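Local coordinates for photoreceptor-histidine kinase BphP (Stigmatella aurantiaca DW4/3-1, PDB 6BAF), which probably senses red and far-red light through a bound bilin chromophore and passes the signal to its own histidine kinase module, helping control cell development, at residues 96-101 / 105-110; 19-24 / 28-33; 134-137 / 141-144. One frame throughout, in Å; residues are numbered along the deposited sequence.

Contact 1 of 3, residues 96-101 / 105-110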
ATOM      1  N   ILE A  96       6.827  -2.484  16.861  1.00 40.98           N
ATOM      2  CA  ILE A  96       6.947  -1.149  16.330  1.00 42.23           C
ATOM      3  C   ILE A  96       7.998  -0.449  17.181  1.00 43.29           C
ATOM      4  O   ILE A  96       7.782  -0.229  18.384  1.00 41.76           O
ATOM      5  CB  ILE A  96       5.603  -0.425  16.374  1.00 43.47           C
ATOM      6  CG1 ILE A  96       4.559  -1.276  15.649  1.00 48.64           C
ATOM      7  CG2 ILE A  96       5.745   0.954  15.810  1.00 40.53           C
ATOM      8  CD1 ILE A  96       3.167  -1.005  16.139  1.00 53.44           C
ATOM      9  N   ALA A  97       9.135  -0.113  16.580  1.00 40.26           N
ATOM     10  CA  ALA A  97      10.243   0.470  17.312  1.00 42.01           C
ATOM     11  C   ALA A  97      10.509   1.875  16.797  1.00 42.76           C
ATOM     12  O   ALA A  97      10.354   2.145  15.603  1.00 42.28           O
ATOM     13  CB  ALA A  97      11.496  -0.410  17.189  1.00 39.74           C
ATOM     14  N   HIS A  98      10.876   2.780  17.699  1.00 36.26           N
ATOM     15  CA  HIS A  98      11.230   4.137  17.310  1.00 39.10           C
ATOM     16  C   HIS A  98      12.274   4.674  18.290  1.00 39.43           C
ATOM     17  O   HIS A  98      12.452   4.144  19.385  1.00 36.99           O
ATOM     18  CB  HIS A  98       9.997   5.075  17.247  1.00 33.42           C
ATOM     19  CG  HIS A  98       9.448   5.469  18.586  1.00 37.36           C
ATOM     20  ND1 HIS A  98       8.633   4.639  19.331  1.00 35.68           N
ATOM     21  CD2 HIS A  98       9.587   6.611  19.310  1.00 38.28           C
ATOM     22  CE1 HIS A  98       8.310   5.243  20.464  1.00 37.76           C
ATOM     23  NE2 HIS A  98       8.881   6.436  20.482  1.00 37.72           N
ATOM     24  N   ARG A  99      12.981   5.719  17.856  1.00 36.74           N
ATOM     25  CA  ARG A  99      13.907   6.479  18.666  1.00 41.49           C
ATOM     26  C   ARG A  99      13.299   7.838  18.951  1.00 43.67           C
ATOM     27  O   ARG A  99      12.806   8.501  18.036  1.00 42.24           O
ATOM     28  CB  ARG A  99      15.243   6.644  17.952  1.00 41.17           C
ATOM     29  CG  ARG A  99      15.912   5.303  17.671  1.00 43.23           C
ATOM     30  CD  ARG A  99      17.322   5.517  17.118  1.00 43.46           C
ATOM     31  NE  ARG A  99      17.988   4.239  16.941  1.00 43.50           N
ATOM     32  CZ  ARG A  99      17.961   3.549  15.809  1.00 50.22           C
ATOM     33  NH1 ARG A  99      17.302   4.030  14.760  1.00 51.33           N
ATOM     34  NH2 ARG A  99      18.557   2.381  15.729  1.00 45.78           N
ATOM     35  N   HIS A 100      13.345   8.260  20.213  1.00 40.39           N
ATOM     36  CA  HIS A 100      12.887   9.594  20.558  1.00 43.17           C
ATOM     37  C   HIS A 100      13.553  10.011  21.858  1.00 44.18           C
ATOM     38  O   HIS A 100      13.634   9.213  22.808  1.00 44.93           O
ATOM     39  CB  HIS A 100      11.362   9.634  20.692  1.00 40.73           C
ATOM     40  CG  HIS A 100      10.817  10.988  21.043  1.00 44.01           C
ATOM     41  ND1 HIS A 100      11.037  12.107  20.264  1.00 47.19           N
ATOM     42  CD2 HIS A 100      10.033  11.396  22.072  1.00 43.92           C
ATOM     43  CE1 HIS A 100      10.418  13.147  20.797  1.00 46.02           C
ATOM     44  NE2 HIS A 100       9.806  12.745  21.898  1.00 49.53           N
ATOM     45  N   GLN A 101      14.015  11.258  21.899  1.00 45.34           N
ATOM     46  CA  GLN A 101      14.695  11.826  23.076  1.00 46.05           C
ATOM     47  C   GLN A 101      15.808  10.907  23.573  1.00 46.46           C
ATOM     48  O   GLN A 101      15.965  10.686  24.771  1.00 45.62           O
ATOM     49  CB  GLN A 101      13.709  12.116  24.204  1.00 47.91           C
ATOM     50  CG  GLN A 101      12.603  13.108  23.832  1.00 50.62           C
ATOM     51  CD  GLN A 101      13.112  14.528  23.717  1.00 58.34           C
ATOM     52  OE1 GLN A 101      14.221  14.828  24.141  1.00 61.76           O
ATOM     53  NE2 GLN A 101      12.300  15.415  23.148  1.00 62.93           N
ATOM     54  N   ILE A 105      12.647   2.710  21.836  1.00 36.25           N
ATOM     55  CA  ILE A 105      11.441   2.145  22.423  1.00 36.06           C
ATOM     56  C   ILE A 105      10.906   1.090  21.470  1.00 42.92           C
ATOM     57  O   ILE A 105      10.737   1.358  20.271  1.00 38.61           O
ATOM     58  CB  ILE A 105      10.389   3.233  22.681  1.00 36.00           C
ATOM     59  CG1 ILE A 105      10.924   4.232  23.704  1.00 39.77           C
ATOM     60  CG2 ILE A 105       9.058   2.571  23.078  1.00 37.89           C
ATOM     61  CD1 ILE A 105      10.075   5.473  23.912  1.00 38.64           C
ATOM     62  N   LEU A 106      10.637  -0.100  21.994  1.00 35.53           N
ATOM     63  CA  LEU A 106      10.095  -1.201  21.208  1.00 36.48           C
ATOM     64  C   LEU A 106       8.739  -1.558  21.800  1.00 42.91           C
ATOM     65  O   LEU A 106       8.640  -1.899  22.990  1.00 38.97           O
ATOM     66  CB  LEU A 106      11.054  -2.395  21.213  1.00 36.89           C
ATOM     67  CG  LEU A 106      10.529  -3.722  20.668  1.00 41.66           C
ATOM     68  CD1 LEU A 106      10.195  -3.597  19.164  1.00 40.88           C
ATOM     69  CD2 LEU A 106      11.558  -4.841  20.926  1.00 40.61           C
ATOM     70  N   GLU A 107       7.682  -1.401  21.001  1.00 39.15           N
ATOM     71  CA  GLU A 107       6.334  -1.774  21.413  1.00 38.46           C
ATOM     72  C   GLU A 107       5.929  -3.070  20.738  1.00 43.51           C
ATOM     73  O   GLU A 107       6.195  -3.267  19.543  1.00 42.81           O
ATOM     74  CB  GLU A 107       5.350  -0.650  21.087  1.00 39.14           C
ATOM     75  CG  GLU A 107       5.729   0.517  21.970  1.00 43.21           C
ATOM     76  CD  GLU A 107       4.891   1.727  21.768  1.00 48.85           C
ATOM     77  OE1 GLU A 107       4.982   2.360  20.664  1.00 50.23           O
ATOM     78  OE2 GLU A 107       4.139   2.050  22.727  1.00 47.55           O
ATOM     79  N   LEU A 108       5.333  -3.971  21.519  1.00 39.10           N
ATOM     80  CA  LEU A 108       5.011  -5.325  21.077  1.00 45.20           C
ATOM     81  C   LEU A 108       3.510  -5.524  21.196  1.00 48.15           C
ATOM     82  O   LEU A 108       2.943  -5.341  22.280  1.00 45.59           O
ATOM     83  CB  LEU A 108       5.728  -6.383  21.907  1.00 41.12           C
ATOM     84  CG  LEU A 108       7.252  -6.322  21.914  1.00 44.34           C
ATOM     85  CD1 LEU A 108       7.826  -7.395  22.839  1.00 46.19           C
ATOM     86  CD2 LEU A 108       7.838  -6.440  20.518  1.00 43.38           C
ATOM     87  N   GLU A 109       2.868  -5.870  20.075  1.00 45.50           N
ATOM     88  CA  GLU A 109       1.450  -6.206  20.031  1.00 49.49           C
ATOM     89  C   GLU A 109       1.272  -7.605  19.451  1.00 50.40           C
ATOM     90  O   GLU A 109       1.955  -7.969  18.479  1.00 47.46           O
ATOM     91  CB  GLU A 109       0.678  -5.193  19.203  1.00 50.61           C
ATOM     92  CG  GLU A 109       0.434  -3.851  19.939  1.00 55.57           C
ATOM     93  CD  GLU A 109      -0.153  -2.744  19.004  1.00 65.06           C
ATOM     94  OE1 GLU A 109      -0.845  -1.825  19.506  1.00 62.87           O
ATOM     95  OE2 GLU A 109       0.093  -2.787  17.760  1.00 70.90           O
ATOM     96  N   PRO A 110       0.440  -8.437  20.068  1.00 49.71           N
ATOM     97  CA  PRO A 110       0.293  -9.818  19.579  1.00 54.65           C
ATOM     98  C   PRO A 110      -0.029  -9.826  18.089  1.00 60.15           C
ATOM     99  O   PRO A 110      -0.804  -8.992  17.591  1.00 52.65           O
ATOM    100  CB  PRO A 110      -0.859 -10.370  20.419  1.00 54.32           C
ATOM    101  CG  PRO A 110      -0.852  -9.547  21.671  1.00 53.54           C
ATOM    102  CD  PRO A 110      -0.317  -8.181  21.304  1.00 50.57           C
TER
HETATM  103  O   HOH W   1       7.172   2.350  18.966  1.00 42.78           O
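His98 and Ile105 lie side by side on one face of the sheet, their side chains pointing the same way. The imidazole meets the isoleucine through CE1, which comes to 3.6 Å from Ile105 CB, while Ile105 CD1 reaches along to NE2 at 3.8 Å. Chi1 of 73° puts CG of His98 between its own backbone N and carbonyl carbon, setting the ring beside Ile105, and chi2 of -79° turns ND1 toward Glu107 and a bound water. This water lies in the ring plane at the edge, 2.7 Å from His98 ND1; it donates to Ile96 O and to Glu107 OE1. A leucine in place of His98 would probably leave this water without its ring partner and loosen its bridge to Glu107. Beneath these side chains run the backbone bonds of an antiparallel beta hairpin, strands 90-100 and 103-110 of the PAS domain: Ile96 with Glu107 and His98 with Ile105 are hydrogen-bonded pairs, each closed by two bonds, the shortest from Ile105 N to His98 O at 2.8 Å. Between them Ala97 and Leu106 form a non-hydrogen-bonded pair facing the other way, where Ala97 CB touches Leu106 CD1 at 4.0 Å and Ala97 CA makes a CA-H...O contact with Ile105 O at 3.1 Å. Further out, Val236 N donates to Glu107 OE1, the oxygen the water also uses, and Leu237 N to OE2. Glu109, whose OE2 passes Ile96 CD1, forms a salt bridge with Arg287 of helix 284-300, and Phe234 packs against His98.

Contact 2 of 3, residues 19-24 / 28-33; sequences VLLVLS and LVLTHA
Val22 faces both Thr31 and His32, and the packing is close around this point. Its CG2 methyl sits over one face of the His32 imidazole, 4.0 Å from the ring centroid and 30° off the normal, a CH-pi contact, while Val22 CB lies 3.4 Å from His32 ND1. The other methyl, CG1, which chi1 of 177° sets anti to the backbone N, turns to Thr31 OG1. That hydroxyl meets the imidazole edge in the ring plane, 2.7 Å from His32 ND1, and the bond fixes how the ring is turned. Two residues opposite one make a classic beta bulge: Val22 N bonds to His32 O from above the carbonyl plane, and Val22 O accepts from Thr31 N at 2.9 Å. The register therefore slips by one in this hairpin of strands 19-23 and 30-34, part of the PAS sheet. On the opposite face the leucines gather. Leu23 and Leu30 run alongside each other, and their CD2 atoms are pressed to 3.3 Å, tighter than an ordinary methyl contact; Leu30 CD1 and Ala33 CB both meet Leu21 CD2. Leu28 CD2 makes a lighter contact with Leu23 CD1, at 4.1 Å, and helix 59-69 covers Leu23 and Leu28 through Leu69. Toward the turn the packing gives way to polar contacts and a more open edge, where Ser24 and Val29 are both partly exposed. Here Ser24 holds the chain through three bonds: its N donates to Val29 O, its O accepts from Leu28 N at 2.7 Å, and its OG accepts from Val29 N at 3.0 Å.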
ATOM      1  N   VAL A  19       3.065  -4.589  25.065  1.00 40.88           N
ATOM      2  CA  VAL A  19       4.158  -4.419  26.011  1.00 43.85           C
ATOM      3  C   VAL A  19       5.067  -3.330  25.463  1.00 42.49           C
ATOM      4  O   VAL A  19       5.316  -3.280  24.259  1.00 39.40           O
ATOM      5  CB  VAL A  19       4.952  -5.724  26.258  1.00 44.83           C
ATOM      6  CG1 VAL A  19       6.286  -5.409  26.976  1.00 44.65           C
ATOM      7  CG2 VAL A  19       4.156  -6.639  27.140  1.00 45.39           C
ATOM      8  N   LEU A  20       5.557  -2.462  26.345  1.00 37.94           N
ATOM      9  CA  LEU A  20       6.578  -1.488  25.984  1.00 39.17           C
ATOM     10  C   LEU A  20       7.909  -1.866  26.631  1.00 40.11           C
ATOM     11  O   LEU A  20       7.966  -2.110  27.838  1.00 39.45           O
ATOM     12  CB  LEU A  20       6.153  -0.102  26.419  1.00 35.29           C
ATOM     13  CG  LEU A  20       7.114   1.001  25.972  1.00 40.75           C
ATOM     14  CD1 LEU A  20       6.337   2.194  25.426  1.00 38.51           C
ATOM     15  CD2 LEU A  20       8.047   1.390  27.161  1.00 39.27           C
ATOM     16  N   LEU A  21       8.965  -1.919  25.828  1.00 41.06           N
ATOM     17  CA  LEU A  21      10.335  -2.096  26.290  1.00 38.83           C
ATOM     18  C   LEU A  21      11.169  -0.896  25.862  1.00 43.02           C
ATOM     19  O   LEU A  21      10.932  -0.323  24.800  1.00 39.56           O
ATOM     20  CB  LEU A  21      10.946  -3.362  25.694  1.00 39.59           C
ATOM     21  CG  LEU A  21      10.146  -4.652  25.828  1.00 40.96           C
ATOM     22  CD1 LEU A  21      10.880  -5.733  25.062  1.00 41.60           C
ATOM     23  CD2 LEU A  21       9.968  -5.055  27.313  1.00 39.92           C
ATOM     24  N   VAL A  22      12.151  -0.499  26.680  1.00 38.72           N
ATOM     25  CA  VAL A  22      13.192   0.429  26.243  1.00 35.62           C
ATOM     26  C   VAL A  22      14.509  -0.336  26.202  1.00 40.62           C
ATOM     27  O   VAL A  22      14.810  -1.123  27.110  1.00 40.21           O
ATOM     28  CB  VAL A  22      13.301   1.660  27.144  1.00 37.34           C
ATOM     29  CG1 VAL A  22      14.430   2.535  26.670  1.00 39.37           C
ATOM     30  CG2 VAL A  22      11.975   2.451  27.169  1.00 37.44           C
ATOM     31  N   LEU A  23      15.273  -0.129  25.130  1.00 38.15           N
ATOM     32  CA  LEU A  23      16.475  -0.884  24.798  1.00 38.58           C
ATOM     33  C   LEU A  23      17.678   0.044  24.744  1.00 40.76           C
ATOM     34  O   LEU A  23      17.619   1.124  24.130  1.00 39.25           O
ATOM     35  CB  LEU A  23      16.324  -1.568  23.435  1.00 38.86           C
ATOM     36  CG  LEU A  23      15.108  -2.471  23.210  1.00 41.22           C
ATOM     37  CD1 LEU A  23      15.121  -2.944  21.758  1.00 42.96           C
ATOM     38  CD2 LEU A  23      15.208  -3.633  24.086  1.00 45.69           C
ATOM     39  N   SER A  24      18.791  -0.380  25.339  1.00 38.21           N
ATOM     40  CA  SER A  24      19.955   0.479  25.176  1.00 40.78           C
ATOM     41  C   SER A  24      20.541   0.313  23.778  1.00 38.27           C
ATOM     42  O   SER A  24      20.329  -0.695  23.106  1.00 36.70           O
ATOM     43  CB  SER A  24      21.042   0.139  26.195  1.00 37.83           C
ATOM     44  OG  SER A  24      21.563  -1.151  25.889  1.00 38.83           O
ATOM     45  N   LEU A  28      21.285  -3.181  23.235  1.00 43.79           N
ATOM     46  CA  LEU A  28      19.927  -3.746  23.340  1.00 42.66           C
ATOM     47  C   LEU A  28      19.693  -4.400  24.690  1.00 44.11           C
ATOM     48  O   LEU A  28      19.020  -5.436  24.789  1.00 40.52           O
ATOM     49  CB  LEU A  28      19.629  -4.746  22.210  1.00 41.08           C
ATOM     50  CG  LEU A  28      19.867  -4.160  20.801  1.00 46.46           C
ATOM     51  CD1 LEU A  28      19.616  -5.235  19.734  1.00 43.90           C
ATOM     52  CD2 LEU A  28      19.066  -2.856  20.537  1.00 38.39           C
ATOM     53  N   VAL A  29      20.235  -3.787  25.749  1.00 42.58           N
ATOM     54  CA  VAL A  29      19.860  -4.179  27.107  1.00 38.71           C
ATOM     55  C   VAL A  29      18.529  -3.529  27.456  1.00 35.75           C
ATOM     56  O   VAL A  29      18.346  -2.321  27.230  1.00 40.30           O
ATOM     57  CB  VAL A  29      20.965  -3.748  28.109  1.00 42.43           C
ATOM     58  CG1 VAL A  29      20.520  -4.037  29.547  1.00 39.64           C
ATOM     59  CG2 VAL A  29      22.300  -4.430  27.781  1.00 42.22           C
ATOM     60  N   LEU A  30      17.604  -4.296  28.060  1.00 39.08           N
ATOM     61  CA  LEU A  30      16.313  -3.737  28.463  1.00 37.39           C
ATOM     62  C   LEU A  30      16.529  -2.858  29.679  1.00 42.55           C
ATOM     63  O   LEU A  30      16.845  -3.363  30.771  1.00 40.79           O
ATOM     64  CB  LEU A  30      15.294  -4.820  28.823  1.00 37.41           C
ATOM     65  CG  LEU A  30      14.961  -6.034  27.943  1.00 48.83           C
ATOM     66  CD1 LEU A  30      13.518  -6.541  28.112  1.00 46.49           C
ATOM     67  CD2 LEU A  30      15.320  -5.825  26.547  1.00 41.87           C
ATOM     68  N   THR A  31      16.306  -1.559  29.529  1.00 33.92           N
ATOM     69  CA  THR A  31      16.354  -0.671  30.682  1.00 37.84           C
ATOM     70  C   THR A  31      14.992  -0.318  31.250  1.00 37.95           C
ATOM     71  O   THR A  31      14.929   0.232  32.357  1.00 36.64           O
ATOM     72  CB  THR A  31      17.054   0.633  30.302  1.00 40.64           C
ATOM     73  OG1 THR A  31      16.231   1.310  29.356  1.00 37.48           O
ATOM     74  CG2 THR A  31      18.437   0.330  29.682  1.00 37.24           C
ATOM     75  N   HIS A  32      13.910  -0.516  30.487  1.00 38.97           N
ATOM     76  CA  HIS A  32      12.543  -0.310  30.949  1.00 34.26           C
ATOM     77  C   HIS A  32      11.695  -1.453  30.402  1.00 37.55           C
ATOM     78  O   HIS A  32      11.955  -1.964  29.308  1.00 37.20           O
ATOM     79  CB  HIS A  32      11.884   1.012  30.493  1.00 35.28           C
ATOM     80  CG  HIS A  32      12.670   2.266  30.759  1.00 36.17           C
ATOM     81  ND1 HIS A  32      13.971   2.447  30.331  1.00 34.57           N
ATOM     82  CD2 HIS A  32      12.289   3.448  31.308  1.00 34.47           C
ATOM     83  CE1 HIS A  32      14.365   3.670  30.639  1.00 39.35           C
ATOM     84  NE2 HIS A  32      13.361   4.300  31.227  1.00 37.90           N
ATOM     85  N   ALA A  33      10.680  -1.839  31.161  1.00 37.71           N
ATOM     86  CA  ALA A  33       9.701  -2.832  30.746  1.00 38.54           C
ATOM     87  C   ALA A  33       8.385  -2.504  31.418  1.00 41.27           C
ATOM     88  O   ALA A  33       8.355  -2.144  32.597  1.00 40.83           O
ATOM     89  CB  ALA A  33      10.121  -4.249  31.113  1.00 37.62           C
TER

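Contact 3 of 3, residues 134-137 / 141-144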
ATOM      1  N   ARG A 134      -9.848   9.390  -5.011  1.00 45.42           N
ATOM      2  CA  ARG A 134      -9.609  10.156  -6.232  1.00 51.76           C
ATOM      3  C   ARG A 134     -10.907  10.456  -6.970  1.00 49.70           C
ATOM      4  O   ARG A 134     -11.005  11.498  -7.619  1.00 53.24           O
ATOM      5  CB  ARG A 134      -8.635   9.425  -7.144  1.00 50.40           C
ATOM      6  CG  ARG A 134      -7.282   9.354  -6.541  1.00 50.80           C
ATOM      7  CD  ARG A 134      -6.357   8.695  -7.479  1.00 49.31           C
ATOM      8  NE  ARG A 134      -6.172   9.562  -8.640  1.00 53.35           N
ATOM      9  CZ  ARG A 134      -5.844   9.106  -9.840  1.00 49.09           C
ATOM     10  NH1 ARG A 134      -5.671   7.795 -10.021  1.00 50.14           N
ATOM     11  NH2 ARG A 134      -5.663   9.956 -10.833  1.00 54.35           N
ATOM     12  N   ASP A 135     -11.929   9.612  -6.805  1.00 48.78           N
ATOM     13  CA  ASP A 135     -13.242   9.883  -7.392  1.00 51.06           C
ATOM     14  C   ASP A 135     -13.899  11.142  -6.851  1.00 56.67           C
ATOM     15  O   ASP A 135     -14.798  11.669  -7.514  1.00 57.22           O
ATOM     16  CB  ASP A 135     -14.212   8.713  -7.157  1.00 55.15           C
ATOM     17  CG  ASP A 135     -13.901   7.491  -8.043  1.00 61.30           C
ATOM     18  OD1 ASP A 135     -13.122   7.655  -9.031  1.00 61.90           O
ATOM     19  OD2 ASP A 135     -14.434   6.379  -7.745  1.00 63.22           O
ATOM     20  N   ALA A 136     -13.509  11.622  -5.663  1.00 52.33           N
ATOM     21  CA  ALA A 136     -14.145  12.808  -5.095  1.00 55.25           C
ATOM     22  C   ALA A 136     -13.836  14.040  -5.930  1.00 53.26           C
ATOM     23  O   ALA A 136     -12.682  14.287  -6.295  1.00 52.35           O
ATOM     24  CB  ALA A 136     -13.674  13.056  -3.655  1.00 48.35           C
ATOM     25  N   ARG A 137     -14.866  14.855  -6.170  1.00 57.04           N
ATOM     26  CA  ARG A 137     -14.729  16.058  -6.988  1.00 57.18           C
ATOM     27  C   ARG A 137     -14.620  17.352  -6.191  1.00 56.60           C
ATOM     28  O   ARG A 137     -14.332  18.387  -6.794  1.00 60.39           O
ATOM     29  CB  ARG A 137     -15.924  16.200  -7.942  1.00 62.45           C
ATOM     30  CG  ARG A 137     -16.444  14.930  -8.590  1.00 62.33           C
ATOM     31  CD  ARG A 137     -17.894  15.182  -9.035  1.00 65.92           C
ATOM     32  NE  ARG A 137     -18.717  14.033  -8.680  1.00 75.63           N
ATOM     33  CZ  ARG A 137     -20.019  14.078  -8.409  1.00 79.34           C
ATOM     34  NH1 ARG A 137     -20.651  15.243  -8.429  1.00 83.20           N
ATOM     35  NH2 ARG A 137     -20.673  12.957  -8.089  1.00 83.95           N
ATOM     36  N   GLU A 141     -16.908  15.860  -0.845  1.00 52.20           N
ATOM     37  CA  GLU A 141     -16.958  14.468  -1.296  1.00 54.91           C
ATOM     38  C   GLU A 141     -15.738  13.701  -0.798  1.00 45.41           C
ATOM     39  O   GLU A 141     -15.856  12.532  -0.407  1.00 44.97           O
ATOM     40  CB  GLU A 141     -17.059  14.392  -2.826  1.00 57.53           C
ATOM     41  CG  GLU A 141     -18.352  14.988  -3.394  1.00 60.99           C
ATOM     42  CD  GLU A 141     -18.648  14.562  -4.837  1.00 69.89           C
ATOM     43  OE1 GLU A 141     -17.716  14.134  -5.557  1.00 67.33           O
ATOM     44  OE2 GLU A 141     -19.837  14.629  -5.234  1.00 74.12           O
ATOM     45  N   LEU A 142     -14.560  14.343  -0.835  1.00 40.42           N
ATOM     46  CA  LEU A 142     -13.361  13.788  -0.214  1.00 42.01           C
ATOM     47  C   LEU A 142     -13.643  13.345   1.222  1.00 48.88           C
ATOM     48  O   LEU A 142     -13.409  12.184   1.585  1.00 43.57           O
ATOM     49  CB  LEU A 142     -12.257  14.836  -0.230  1.00 46.46           C
ATOM     50  CG  LEU A 142     -10.811  14.449  -0.498  1.00 48.33           C
ATOM     51  CD1 LEU A 142      -9.896  15.297   0.302  1.00 45.02           C
ATOM     52  CD2 LEU A 142     -10.530  12.969  -0.318  1.00 48.84           C
ATOM     53  N   CYS A 143     -14.202  14.256   2.044  1.00 42.86           N
ATOM     54  CA  CYS A 143     -14.495  13.928   3.442  1.00 44.10           C
ATOM     55  C   CYS A 143     -15.437  12.740   3.538  1.00 43.21           C
ATOM     56  O   CYS A 143     -15.200  11.804   4.313  1.00 45.06           O
ATOM     57  CB  CYS A 143     -15.083  15.158   4.176  1.00 38.74           C
ATOM     58  SG  CYS A 143     -13.958  16.581   4.204  1.00 51.87           S
ATOM     59  N   GLU A 144     -16.499  12.731   2.742  1.00 44.86           N
ATOM     60  CA  GLU A 144     -17.429  11.606   2.859  1.00 46.97           C
ATOM     61  C   GLU A 144     -16.798  10.299   2.379  1.00 45.73           C
ATOM     62  O   GLU A 144     -17.070   9.229   2.947  1.00 46.78           O
ATOM     63  CB  GLU A 144     -18.728  11.897   2.084  1.00 57.48           C
ATOM     64  CG  GLU A 144     -20.033  11.781   2.970  1.00 69.75           C
ATOM     65  CD  GLU A 144     -20.497  10.324   3.245  1.00 72.84           C
ATOM     66  OE1 GLU A 144     -20.160   9.428   2.409  1.00 76.88           O
ATOM     67  OE2 GLU A 144     -21.182  10.074   4.297  1.00 66.94           O
TER
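Glu141 opens the contact from the second helix, reaching back to Arg137 in the turn after helix 120-135. Its CB packs on Ala136 CB at 3.7 Å, and its chain runs on extended, bringing the carboxylate up to Arg137. There OE1 takes the backbone N-H of Arg137 at 3.0 Å, on the anti side and 27° out of the carboxylate plane. OE2 stands over the centre of the guanidinium, 3.2 Å from Arg137 CZ, with the two flat groups turned 82° apart. The bend of Arg137 at chi3 (-136°) brings the guanidinium face under OE2, the carboxylate standing nearly upright on it. Next comes Leu142, whose backbone N lies 3.2 Å from Ala136 CB; its own CB touches the same methyl, and it packs on Met297 of helix 284-300. The contact closes a short turn linking helix 120-135 to helix 139-154, with Asp138 in the link accepting from Glu141 N. Nearby, Arg134 bridges to Glu295 of the second subunit. Since OE1 also lies out of the guanidinium plane, 3.3 Å from Arg137 NE, the side-chain attraction rests on charge alone, and the directed bond is the one from the Arg137 backbone.

In the fold
From the N terminus the chain first closes the short loop of contact 2, joining strands 19-23 and 30-34, then that of contact 1, joining strands 90-100 and 103-110; contact 3 follows at the turn between helices 120-135 and 139-154. The three loops come in series, none nesting or crossing another. Contacts 1 and 2 are nevertheless neighbours in space: strand 103-110 pairs with strand 19-23, so the two hairpins continue one antiparallel PAS sheet, their centres about 9 Å apart. Contact 3 lies on the other side of the chain's centre, its centre about 34 Å from that of contact 1, where helix 120-135 gives way to helix 139-154 of the GAF domain.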